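Local coordinates for arginase (Glaciozyma antarctica, PDB 5YNL), which probably hydrolyses L-arginine to L-ornithine and urea, as a cold-adapted member of the arginase family from a psychrophilic yeast, at residues 77-82 / 100-105; 129-134 / 155-160; 175-180 / 287-292; 231-236 / 249-254. All blocks are in the same frame, centred on the assembly; numbering follows the deposited sequence.

Contact 1: 77-82 / 100-105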
loop_
_atom_site.group_PDB
_atom_site.type_symbol
_atom_site.label_atom_id
_atom_site.label_comp_id
_atom_site.label_asym_id
_atom_site.label_seq_id
_atom_site.Cartn_x
_atom_site.Cartn_y
_atom_site.Cartn_z
ATOM N N GLY A 77 -2.448 8.620 13.981
ATOM C CA GLY A 77 -1.397 8.929 13.028
ATOM C C GLY A 77 -1.875 9.545 11.721
ATOM O O GLY A 77 -1.273 10.514 11.240
ATOM N N PRO A 78 -2.924 8.966 11.111
ATOM C CA PRO A 78 -3.452 9.646 9.926
ATOM C C PRO A 78 -3.901 11.085 10.227
ATOM O O PRO A 78 -3.695 11.947 9.359
ATOM C CB PRO A 78 -4.640 8.768 9.528
ATOM C CG PRO A 78 -4.208 7.373 9.945
ATOM C CD PRO A 78 -3.436 7.584 11.231
ATOM N N LEU A 79 -4.486 11.342 11.405
ATOM C CA LEU A 79 -4.911 12.697 11.743
ATOM C C LEU A 79 -3.694 13.591 11.964
ATOM O O LEU A 79 -3.667 14.710 11.462
ATOM C CB LEU A 79 -5.862 12.731 12.951
ATOM C CG LEU A 79 -6.456 14.094 13.385
ATOM C CD1 LEU A 79 -7.186 14.805 12.244
ATOM C CD2 LEU A 79 -7.395 13.985 14.600
ATOM N N GLN A 80 -2.687 13.109 12.692
ATOM C CA GLN A 80 -1.490 13.912 12.957
ATOM C C GLN A 80 -0.792 14.331 11.674
ATOM O O GLN A 80 -0.437 15.492 11.501
ATOM C CB GLN A 80 -0.497 13.158 13.848
ATOM C CG GLN A 80 -1.017 12.830 15.215
ATOM C CD GLN A 80 0.049 12.953 16.288
ATOM O OE1 GLN A 80 1.209 13.291 16.016
ATOM N NE2 GLN A 80 -0.344 12.687 17.524
ATOM N N LEU A 81 -0.579 13.365 10.787
ATOM C CA LEU A 81 0.012 13.618 9.473
ATOM C C LEU A 81 -0.740 14.733 8.742
ATOM O O LEU A 81 -0.130 15.618 8.137
ATOM C CB LEU A 81 -0.007 12.330 8.640
ATOM C CG LEU A 81 0.972 12.191 7.478
ATOM C CD1 LEU A 81 2.093 13.218 7.574
ATOM C CD2 LEU A 81 1.556 10.792 7.487
ATOM N N ILE A 82 -2.065 14.675 8.823
ATOM C CA ILE A 82 -2.934 15.652 8.184
ATOM C C ILE A 82 -2.792 17.017 8.850
ATOM O O ILE A 82 -2.769 18.058 8.167
ATOM C CB ILE A 82 -4.396 15.171 8.209
ATOM C CG1 ILE A 82 -4.648 14.211 7.032
ATOM C CG2 ILE A 82 -5.347 16.334 8.129
ATOM C CD1 ILE A 82 -5.883 13.314 7.182
ATOM N N ALA A 100 -11.974 15.158 2.280
ATOM C CA ALA A 100 -13.311 15.422 2.823
ATOM C C ALA A 100 -13.297 16.148 4.163
ATOM O O ALA A 100 -14.330 16.235 4.819
ATOM C CB ALA A 100 -14.097 14.135 2.948
ATOM N N GLY A 101 -12.138 16.657 4.577
ATOM C CA GLY A 101 -12.026 17.345 5.853
ATOM C C GLY A 101 -11.684 16.389 6.980
ATOM O O GLY A 101 -11.857 15.179 6.847
ATOM N N ALA A 102 -11.210 16.919 8.102
ATOM C CA ALA A 102 -10.683 16.068 9.164
ATOM C C ALA A 102 -11.746 15.227 9.883
ATOM O O ALA A 102 -11.477 14.663 10.946
ATOM C CB ALA A 102 -9.873 16.889 10.152
ATOM N N ASP A 103 -12.943 15.142 9.303
ATOM C CA ASP A 103 -13.966 14.216 9.786
ATOM C C ASP A 103 -14.129 13.054 8.810
ATOM O O ASP A 103 -14.965 12.177 9.015
ATOM C CB ASP A 103 -15.299 14.930 9.974
ATOM C CG ASP A 103 -15.164 16.185 10.787
ATOM O OD1 ASP A 103 -14.175 16.276 11.545
ATOM O OD2 ASP A 103 -16.035 17.076 10.665
ATOM N N ALA A 104 -13.325 13.061 7.750
ATOM C CA ALA A 104 -13.316 11.981 6.767
ATOM C C ALA A 104 -12.938 10.661 7.429
ATOM O O ALA A 104 -13.372 9.586 7.009
ATOM C CB ALA A 104 -12.344 12.302 5.639
ATOM N N LEU A 105 -12.121 10.763 8.469
ATOM C CA LEU A 105 -11.648 9.610 9.223
ATOM C C LEU A 105 -12.554 9.297 10.416
ATOM O O LEU A 105 -12.085 8.909 11.488
ATOM C CB LEU A 105 -10.214 9.863 9.688
ATOM C CG LEU A 105 -9.849 11.316 9.996
ATOM C CD1 LEU A 105 -10.405 11.737 11.333
ATOM C CD2 LEU A 105 -8.340 11.494 9.953
#

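Contact 2: 129-134 / 155-160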
loop_
_atom_site.group_PDB
_atom_site.type_symbol
_atom_site.label_atom_id
_atom_site.label_comp_id
_atom_site.label_asym_id
_atom_site.label_seq_id
_atom_site.Cartn_x
_atom_site.Cartn_y
_atom_site.Cartn_z
ATOM N N ARG A 129 -17.011 -4.002 7.564
ATOM C CA ARG A 129 -17.657 -2.701 7.395
ATOM C C ARG A 129 -16.651 -1.607 7.014
ATOM O O ARG A 129 -16.782 -0.973 5.965
ATOM C CB ARG A 129 -18.445 -2.315 8.655
ATOM N N VAL A 130 -15.634 -1.414 7.848
ATOM C CA VAL A 130 -14.619 -0.385 7.612
ATOM C C VAL A 130 -13.850 -0.560 6.290
ATOM O O VAL A 130 -13.613 0.415 5.564
ATOM C CB VAL A 130 -13.631 -0.282 8.808
ATOM C CG1 VAL A 130 -12.933 -1.610 9.053
ATOM C CG2 VAL A 130 -12.615 0.814 8.577
ATOM N N THR A 131 -13.469 -1.798 5.971
ATOM C CA THR A 131 -12.712 -2.061 4.746
ATOM C C THR A 131 -13.568 -1.796 3.509
ATOM O O THR A 131 -13.049 -1.375 2.472
ATOM C CB THR A 131 -12.113 -3.489 4.708
ATOM O OG1 THR A 131 -13.134 -4.456 4.966
ATOM C CG2 THR A 131 -11.019 -3.638 5.745
ATOM N N LYS A 132 -14.876 -2.034 3.620
ATOM C CA LYS A 132 -15.795 -1.756 2.519
ATOM C C LYS A 132 -15.903 -0.245 2.363
ATOM O O LYS A 132 -15.863 0.277 1.248
ATOM C CB LYS A 132 -17.177 -2.385 2.767
ATOM C CG LYS A 132 -18.180 -2.273 1.609
ATOM C CD LYS A 132 -19.596 -2.636 2.098
ATOM C CE LYS A 132 -20.611 -2.851 0.971
ATOM N NZ LYS A 132 -21.873 -3.475 1.491
ATOM N N ASP A 133 -16.025 0.448 3.491
ATOM C CA ASP A 133 -16.024 1.908 3.520
ATOM C C ASP A 133 -14.800 2.450 2.769
ATOM O O ASP A 133 -14.925 3.288 1.869
ATOM C CB ASP A 133 -16.078 2.391 4.986
ATOM C CG ASP A 133 -15.464 3.767 5.189
ATOM O OD1 ASP A 133 -14.222 3.855 5.353
ATOM O OD2 ASP A 133 -16.225 4.759 5.215
ATOM N N VAL A 134 -13.624 1.930 3.105
ATOM C CA VAL A 134 -12.398 2.344 2.439
ATOM C C VAL A 134 -12.419 1.988 0.956
ATOM O O VAL A 134 -12.086 2.823 0.117
ATOM C CB VAL A 134 -11.157 1.740 3.118
ATOM C CG1 VAL A 134 -9.896 2.031 2.299
ATOM C CG2 VAL A 134 -11.034 2.270 4.550
ATOM N N HIS A 155 -2.797 -2.438 8.350
ATOM C CA HIS A 155 -2.574 -2.870 6.978
ATOM C C HIS A 155 -3.726 -3.741 6.415
ATOM O O HIS A 155 -3.899 -3.829 5.197
ATOM C CB HIS A 155 -1.193 -3.528 6.809
ATOM C CG HIS A 155 -0.594 -3.332 5.442
ATOM N ND1 HIS A 155 0.686 -3.730 5.120
ATOM C CD2 HIS A 155 -1.114 -2.785 4.318
ATOM C CE1 HIS A 155 0.941 -3.415 3.861
ATOM N NE2 HIS A 155 -0.139 -2.848 3.352
ATOM N N SER A 156 -4.539 -4.339 7.285
ATOM C CA SER A 156 -5.720 -5.070 6.808
ATOM C C SER A 156 -6.631 -4.171 5.973
ATOM O O SER A 156 -7.425 -4.662 5.156
ATOM C CB SER A 156 -6.507 -5.727 7.956
ATOM O OG SER A 156 -6.963 -4.782 8.924
ATOM N N LEU A 157 -6.509 -2.856 6.182
ATOM C CA LEU A 157 -7.249 -1.862 5.404
ATOM C C LEU A 157 -6.894 -1.943 3.912
ATOM O O LEU A 157 -7.648 -1.425 3.059
ATOM C CB LEU A 157 -6.965 -0.455 5.915
ATOM C CG LEU A 157 -7.730 0.103 7.108
ATOM C CD1 LEU A 157 -8.351 -0.992 7.982
ATOM C CD2 LEU A 157 -6.802 0.979 7.925
ATOM N N ALA A 158 -5.760 -2.587 3.602
ATOM C CA ALA A 158 -5.403 -2.844 2.203
ATOM C C ALA A 158 -6.421 -3.729 1.462
ATOM O O ALA A 158 -6.433 -3.769 0.235
ATOM C CB ALA A 158 -4.000 -3.394 2.062
ATOM N N MET A 159 -7.258 -4.436 2.209
ATOM C CA MET A 159 -8.385 -5.115 1.617
ATOM C C MET A 159 -9.230 -4.100 0.859
ATOM O O MET A 159 -9.630 -4.337 -0.285
ATOM C CB MET A 159 -9.216 -5.805 2.700
ATOM C CG MET A 159 -8.822 -7.257 2.929
ATOM S SD MET A 159 -9.948 -8.169 4.009
ATOM C CE MET A 159 -9.587 -7.373 5.585
ATOM N N GLY A 160 -9.478 -2.955 1.483
ATOM C CA GLY A 160 -10.294 -1.933 0.853
ATOM C C GLY A 160 -9.556 -1.176 -0.234
ATOM O O GLY A 160 -10.030 -1.077 -1.377
#

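Contact 3: 175-180 / 287-292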
loop_
_atom_site.group_PDB
_atom_site.type_symbol
_atom_site.label_atom_id
_atom_site.label_comp_id
_atom_site.label_asym_id
_atom_site.label_seq_id
_atom_site.Cartn_x
_atom_site.Cartn_y
_atom_site.Cartn_z
ATOM N N ILE A 175 2.674 -3.472 -5.017
ATOM C CA ILE A 175 3.954 -3.575 -4.323
ATOM C C ILE A 175 3.693 -3.377 -2.843
ATOM O O ILE A 175 3.193 -2.333 -2.410
ATOM C CB ILE A 175 4.964 -2.552 -4.845
ATOM C CG1 ILE A 175 5.246 -2.840 -6.315
ATOM C CG2 ILE A 175 6.299 -2.600 -4.047
ATOM C CD1 ILE A 175 6.219 -1.882 -6.900
ATOM N N TRP A 176 4.004 -4.397 -2.066
ATOM C CA TRP A 176 3.557 -4.431 -0.696
ATOM C C TRP A 176 4.815 -4.318 0.155
ATOM O O TRP A 176 5.707 -5.176 0.084
ATOM C CB TRP A 176 2.844 -5.753 -0.465
ATOM C CG TRP A 176 2.196 -5.939 0.855
ATOM C CD1 TRP A 176 2.807 -6.228 2.050
ATOM C CD2 TRP A 176 0.791 -5.942 1.114
ATOM N NE1 TRP A 176 1.857 -6.373 3.039
ATOM C CE2 TRP A 176 0.616 -6.201 2.489
ATOM C CE3 TRP A 176 -0.334 -5.724 0.320
ATOM C CZ2 TRP A 176 -0.650 -6.239 3.086
ATOM C CZ3 TRP A 176 -1.580 -5.765 0.908
ATOM C CH2 TRP A 176 -1.732 -6.024 2.275
ATOM N N VAL A 177 4.908 -3.241 0.926
ATOM C CA VAL A 177 6.081 -3.003 1.753
ATOM C C VAL A 177 5.713 -3.175 3.230
ATOM O O VAL A 177 4.920 -2.402 3.796
ATOM C CB VAL A 177 6.675 -1.611 1.483
ATOM C CG1 VAL A 177 7.932 -1.381 2.359
ATOM C CG2 VAL A 177 7.014 -1.451 -0.018
ATOM N N ASP A 178 6.284 -4.206 3.855
ATOM C CA ASP A 178 5.844 -4.635 5.184
ATOM C C ASP A 178 6.816 -5.676 5.700
ATOM O O ASP A 178 7.477 -6.369 4.915
ATOM C CB ASP A 178 4.427 -5.240 5.102
ATOM C CG ASP A 178 3.704 -5.267 6.449
ATOM O OD1 ASP A 178 4.268 -5.822 7.415
ATOM O OD2 ASP A 178 2.573 -4.740 6.547
ATOM N N ALA A 179 6.923 -5.750 7.024
ATOM C CA ALA A 179 7.714 -6.788 7.672
ATOM C C ALA A 179 6.938 -8.097 7.634
ATOM O O ALA A 179 7.504 -9.175 7.851
ATOM C CB ALA A 179 8.015 -6.392 9.110
ATOM N N HIS A 180 5.635 -7.988 7.369
ATOM C CA HIS A 180 4.723 -9.128 7.423
ATOM C C HIS A 180 4.067 -9.398 6.085
ATOM O O HIS A 180 3.691 -8.470 5.375
ATOM C CB HIS A 180 3.617 -8.861 8.441
ATOM C CG HIS A 180 4.113 -8.343 9.744
ATOM N ND1 HIS A 180 5.078 -8.998 10.489
ATOM C CD2 HIS A 180 3.791 -7.231 10.447
ATOM C CE1 HIS A 180 5.317 -8.316 11.589
ATOM N NE2 HIS A 180 4.547 -7.235 11.590
ATOM N N VAL A 287 4.567 1.429 7.511
ATOM C CA VAL A 287 5.676 2.055 8.211
ATOM C C VAL A 287 6.376 1.109 9.197
ATOM O O VAL A 287 7.529 1.337 9.545
ATOM C CB VAL A 287 5.180 3.363 8.837
ATOM C CG1 VAL A 287 6.235 4.041 9.671
ATOM C CG2 VAL A 287 4.743 4.283 7.721
ATOM N N ASP A 288 5.715 0.022 9.599
ATOM C CA ASP A 288 6.383 -0.992 10.425
ATOM C C ASP A 288 7.541 -1.730 9.707
ATOM O O ASP A 288 8.297 -2.480 10.335
ATOM C CB ASP A 288 5.376 -1.957 11.102
ATOM C CG ASP A 288 5.039 -3.216 10.262
ATOM O OD1 ASP A 288 5.304 -3.277 9.030
ATOM O OD2 ASP A 288 4.466 -4.166 10.857
ATOM N N ALA A 289 7.685 -1.509 8.401
ATOM C CA ALA A 289 8.818 -2.093 7.689
ATOM C C ALA A 289 10.080 -1.278 7.949
ATOM O O ALA A 289 11.193 -1.734 7.626
ATOM C CB ALA A 289 8.542 -2.231 6.188
ATOM N N LEU A 290 9.899 -0.087 8.526
ATOM C CA LEU A 290 11.003 0.842 8.699
ATOM C C LEU A 290 11.695 0.697 10.053
ATOM O O LEU A 290 11.254 -0.078 10.913
ATOM C CB LEU A 290 10.530 2.296 8.557
ATOM C CG LEU A 290 10.121 2.861 7.199
ATOM C CD1 LEU A 290 9.699 4.322 7.372
ATOM C CD2 LEU A 290 11.257 2.756 6.188
ATOM N N ASP A 291 12.789 1.445 10.206
ATOM C CA ASP A 291 13.466 1.677 11.480
ATOM C C ASP A 291 13.704 3.188 11.665
ATOM O O ASP A 291 13.874 3.926 10.671
ATOM C CB ASP A 291 14.824 0.961 11.504
ATOM C CG ASP A 291 14.713 -0.492 11.884
ATOM O OD1 ASP A 291 13.589 -0.925 12.211
ATOM O OD2 ASP A 291 15.749 -1.196 11.875
ATOM N N PRO A 292 13.718 3.648 12.934
ATOM C CA PRO A 292 14.153 4.984 13.356
ATOM C C PRO A 292 15.347 5.512 12.552
ATOM O O PRO A 292 16.395 5.821 13.131
ATOM C CB PRO A 292 14.574 4.762 14.821
ATOM C CG PRO A 292 14.174 3.307 15.171
ATOM C CD PRO A 292 13.242 2.867 14.087
#

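Contact 4: 231-236 / 249-254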
loop_
_atom_site.group_PDB
_atom_site.type_symbol
_atom_site.label_atom_id
_atom_site.label_comp_id
_atom_site.label_asym_id
_atom_site.label_seq_id
_atom_site.Cartn_x
_atom_site.Cartn_y
_atom_site.Cartn_z
ATOM N N ILE A 231 8.385 -6.503 -0.362
ATOM C CA ILE A 231 9.692 -5.944 -0.059
ATOM C C ILE A 231 9.719 -5.609 1.411
ATOM O O ILE A 231 8.818 -4.883 1.888
ATOM C CB ILE A 231 9.922 -4.640 -0.832
ATOM C CG1 ILE A 231 9.931 -4.939 -2.334
ATOM C CG2 ILE A 231 11.232 -3.984 -0.398
ATOM C CD1 ILE A 231 9.808 -3.720 -3.236
ATOM N N GLY A 232 10.748 -6.089 2.122
ATOM C CA GLY A 232 10.966 -5.745 3.520
ATOM C C GLY A 232 10.619 -6.843 4.512
ATOM O O GLY A 232 10.751 -6.660 5.727
ATOM N N LEU A 233 10.172 -7.989 4.002
ATOM C CA LEU A 233 9.740 -9.097 4.855
ATOM C C LEU A 233 10.824 -9.562 5.850
ATOM O O LEU A 233 12.033 -9.597 5.527
ATOM C CB LEU A 233 9.264 -10.278 4.010
ATOM C CG LEU A 233 7.974 -10.134 3.192
ATOM C CD1 LEU A 233 7.670 -11.465 2.482
ATOM C CD2 LEU A 233 6.793 -9.722 4.058
ATOM N N ARG A 234 10.394 -9.877 7.069
ATOM C CA ARG A 234 11.287 -10.488 8.047
ATOM C C ARG A 234 10.544 -11.479 8.958
ATOM O O ARG A 234 10.871 -12.664 8.962
ATOM C CB ARG A 234 12.128 -9.444 8.808
ATOM C CG ARG A 234 11.378 -8.618 9.822
ATOM C CD ARG A 234 11.505 -7.156 9.533
ATOM N NE ARG A 234 12.107 -6.444 10.646
ATOM C CZ ARG A 234 11.819 -5.186 10.966
ATOM N NH1 ARG A 234 10.926 -4.517 10.244
ATOM N NH2 ARG A 234 12.422 -4.597 12.000
ATOM N N ASP A 235 9.534 -11.026 9.692
ATOM C CA ASP A 235 8.712 -11.970 10.446
ATOM C C ASP A 235 7.421 -12.324 9.709
ATOM O O ASP A 235 6.514 -11.497 9.582
ATOM C CB ASP A 235 8.409 -11.491 11.874
ATOM C CG ASP A 235 7.588 -12.506 12.670
ATOM O OD1 ASP A 235 8.106 -13.608 12.953
ATOM O OD2 ASP A 235 6.425 -12.205 13.017
ATOM N N ILE A 236 7.351 -13.553 9.210
ATOM C CA ILE A 236 6.102 -14.083 8.691
ATOM C C ILE A 236 5.065 -14.017 9.829
ATOM O O ILE A 236 4.923 -14.943 10.639
ATOM C CB ILE A 236 6.296 -15.504 8.063
ATOM C CG1 ILE A 236 6.718 -15.388 6.594
ATOM C CG2 ILE A 236 5.032 -16.344 8.120
ATOM C CD1 ILE A 236 8.154 -14.973 6.370
ATOM N N ILE A 249 4.574 -16.472 -5.185
ATOM C CA ILE A 249 4.591 -15.029 -5.035
ATOM C C ILE A 249 6.028 -14.564 -4.786
ATOM O O ILE A 249 6.720 -15.119 -3.927
ATOM C CB ILE A 249 3.624 -14.604 -3.903
ATOM C CG1 ILE A 249 2.175 -14.838 -4.373
ATOM C CG2 ILE A 249 3.848 -13.164 -3.496
ATOM C CD1 ILE A 249 1.113 -14.600 -3.326
ATOM N N LYS A 250 6.481 -13.563 -5.548
ATOM C CA LYS A 250 7.844 -13.063 -5.426
ATOM C C LYS A 250 7.967 -12.363 -4.094
ATOM O O LYS A 250 7.147 -11.506 -3.777
ATOM C CB LYS A 250 8.169 -12.072 -6.548
ATOM C CG LYS A 250 9.679 -11.907 -6.831
ATOM C CD LYS A 250 10.129 -13.032 -7.768
ATOM C CE LYS A 250 11.646 -13.213 -7.791
ATOM N NZ LYS A 250 11.895 -14.550 -8.442
ATOM N N CYS A 251 8.977 -12.721 -3.307
ATOM C CA CYS A 251 9.216 -12.048 -2.026
ATOM C C CYS A 251 10.651 -11.583 -1.928
ATOM O O CYS A 251 11.585 -12.355 -2.159
ATOM C CB CYS A 251 8.882 -12.960 -0.834
ATOM S SG CYS A 251 7.144 -13.524 -0.775
ATOM N N PHE A 252 10.818 -10.302 -1.610
ATOM C CA PHE A 252 12.143 -9.757 -1.317
ATOM C C PHE A 252 12.224 -9.406 0.141
ATOM O O PHE A 252 11.683 -8.394 0.580
ATOM C CB PHE A 252 12.438 -8.544 -2.184
ATOM C CG PHE A 252 12.641 -8.899 -3.622
ATOM C CD1 PHE A 252 13.786 -9.596 -4.018
ATOM C CD2 PHE A 252 11.666 -8.613 -4.567
ATOM C CE1 PHE A 252 13.968 -9.956 -5.338
ATOM C CE2 PHE A 252 11.849 -8.964 -5.900
ATOM C CZ PHE A 252 12.997 -9.640 -6.278
ATOM N N SER A 253 12.868 -10.270 0.906
ATOM C CA SER A 253 12.961 -10.054 2.333
ATOM C C SER A 253 14.186 -9.198 2.627
ATOM O O SER A 253 14.902 -8.779 1.703
ATOM C CB SER A 253 13.074 -11.392 3.059
ATOM O OG SER A 253 14.389 -11.887 2.932
ATOM N N MET A 254 14.428 -8.965 3.915
ATOM C CA MET A 254 15.542 -8.132 4.373
ATOM C C MET A 254 16.867 -8.783 4.014
ATOM O O MET A 254 17.851 -8.086 3.748
ATOM C CB MET A 254 15.451 -7.853 5.888
ATOM C CG MET A 254 14.294 -6.953 6.291
ATOM S SD MET A 254 14.287 -5.411 5.344
ATOM C CE MET A 254 15.818 -4.689 5.955
HETATM O O HOH W 1 14.422 -11.453 6.014
#

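Contact 1: 77-82 / 100-105
In the parallel alpha/beta fold of arginase, helix 77-83 packs near the outer strand 96-99, and here Leu79 and Ile82 on the helix meet Ala102 and Leu105 in the loop that leaves this strand. The loop turns back on itself through a type I beta turn from Gly101 to Ala104, closed by Ala104 N on Gly101 O at 2.7 Å. Ala102 and Leu105 are thereby brought to the helix. One methyl does most of the work: Leu105 CD2 lies 4.1 Å from Leu79 CB and, one helical turn on, 4.1 Å from Ile82 CD1. The Leu79 and Leu105 side chains cross at about a right angle, whereas Ile82 and Leu105 approach tip to tip. With its CG anti to the backbone N (chi1 -177°), Leu79 carries CD1 alongside this methyl to Ala102 CB, 4.0 Å away. Inward, Ile82 also touches Phe99 of strand 96-99 and Leu151 of strand 147-152, while Leu105 rests on Pro64, so the small apolar patch is continuous with the cover of the sheet. No hydrogen bond joins the two segments. Apolar packing joins them, at ordinary van der Waals distances and over a modest 177 Å². Such a surface contact has little directional preference, consistent with a loop whose continuation just beyond Leu105 is not modelled.

Contact 2: 129-134 / 155-160
Thr131 OG1 lies against two carbonyls of its own helix, Val127 O and Ser128 O, which must share its single proton; these bonds turn the hydroxyl back along the helix and leave the methyl of Thr131 to face the segment 155-160. The hydroxyl sits between the backbone N and the carbonyl carbon (chi1 52°), which puts CG2 anti to the carbonyl carbon and pointing at the other segment. There CG2 lies 3.8 Å from Ser156 O and 4.0 Å from Met159 CE, the bend at chi3 of the methionine (-70°) curling its end methyl toward the threonine. One turn later Val134 CG1 meets the backbone, 4.1 Å from Gly160 C. The backbones themselves come very close: the CA atoms of Thr131 and Gly160 are only 4.6 Å apart, and Gly160 CA makes a CH...O contact of 3.2 Å with Thr131 O. A glycine fits this site because any beta carbon would collide with Thr131 O and with Val134 CB. The meeting joins helix 124-142 to the start of helix 158-168, just after the Gly-Gly-Asp-His-Ser sequence familiar in arginases. In relatives the histidine of that sequence, His155 here, is a manganese ligand; in this chain Ser156 OG bonds to Asp154, and Met159 also packs on Pro198 and Phe201. With no conventional hydrogen bond between the segments, the chemistry implies cohesion by close fit: the threonine satisfies its polar atom within its own helix and spends its methyl on the neighbour.

Contact 3: 175-180 / 287-292
Strand 173-177 ends at Val177, and the chain beyond it swings past the 3-10 segment 287-289 so closely that the CA atoms of Asp178 and Ala289 are 4.6 Å apart. Ala289 CB fills the approach, 3.8 Å from Asp178 CA and 4.0 Å from Val177 CG1. With CG anti to the backbone N (chi1 -160°), Asp178 carries its carboxylate to Asp288 and shapes an Asx turn: His180 N donates to Asp178 OD1 at 2.6 Å (151°), on the anti side and somewhat out of the carboxylate plane. That same oxygen lies 3.2 Å from Asp288 OD1, two acceptors with no bond between them, the carboxylate planes nearly perpendicular at 85°. Asp178 OD2 is hydrogen-bonded to His155 ND1. Asp288 OD2 comes obliquely to His180, 3.2 Å from NE2 but poorly angled for a hydrogen bond; the ring's ND1 is held by Asp235 O. These gathered side chains recall the Asp-Ala-His-Ala-Asp and Asp-Val-Asp sequences that bind the manganese pair in related arginases, consistent with such a role here. A leucine in place of Asp178 would probably leave His180 N without its turn acceptor and His155 ND1 without its carboxylate partner, setting the turn free to shift. The contact lies at the ends of strands 173-177 and 281-286, where Val177 packs on Phe285, Val287 reaches Thr345 of helix 345-356, and Asp286 brings a further like charge close to Asp178.

Contact 4: 231-236 / 249-254
With CG anti to its carbonyl carbon (chi1 -68°), Leu233 reaches along the neighbouring strand until CD1 lies 3.8 Å from Cys251 CB, while Met254, its own CG likewise opposite the carbonyl carbon (chi1 -69°), sets CG 3.6 Å from Gly232 O, and the bend at chi2 brings SD near the same glycine. Between these two side chains the backbones are bonded. Gly232 N donates to Phe252 O at 2.9 Å, and the same carbonyl receives a CH...O contact from Ile231 CA. Strands 228-233 and 250-253 are the parallel pair of a beta-alpha-beta unit whose helix is 241-246, and 250-253 is the outermost strand on this side of the sheet. The chain turns a corner at Gly232, whose positive phi suits glycine. Past it, Leu233 O accepts two bonds, from Met254 N at 3.0 Å (153°) and from a water that also bonds Ser253 OG at 3.1 Å. Ser253 holds the N-cap position of helix 254-273. Arg234 CB brushes Met254 CG at 4.2 Å. An alanine in place of Met254 would probably open a gap beside Gly232 and leave Arg234 CB without its CG neighbour. The Arg234 guanidinium makes a weak hydrogen bond to Asp288 O and a long, weak ion pair with Asp291.

How the contacts relate
From the N terminus, contact 1 closes a short loop running from helix 77-83 through strand 96-99, and contact 2 closes the next, from helix 124-142 through strand 147-152 to helix 158-168. Contact 3 then spans a much longer excursion, from strand 173-177 to the turn after strand 281-286, and contact 4 falls wholly within it; none of the loops cross. Contact 1 stands apart at one edge of the sheet, about 30 Å between centres from contact 4 at the other. Contact 2 meets contact 3 through His155, which bonds Asp178 and stacks on Trp176, and contacts 3 and 4 adjoin through the neighbouring strands 173-177 and 228-233, linking the putative metal site to the sheet's edge.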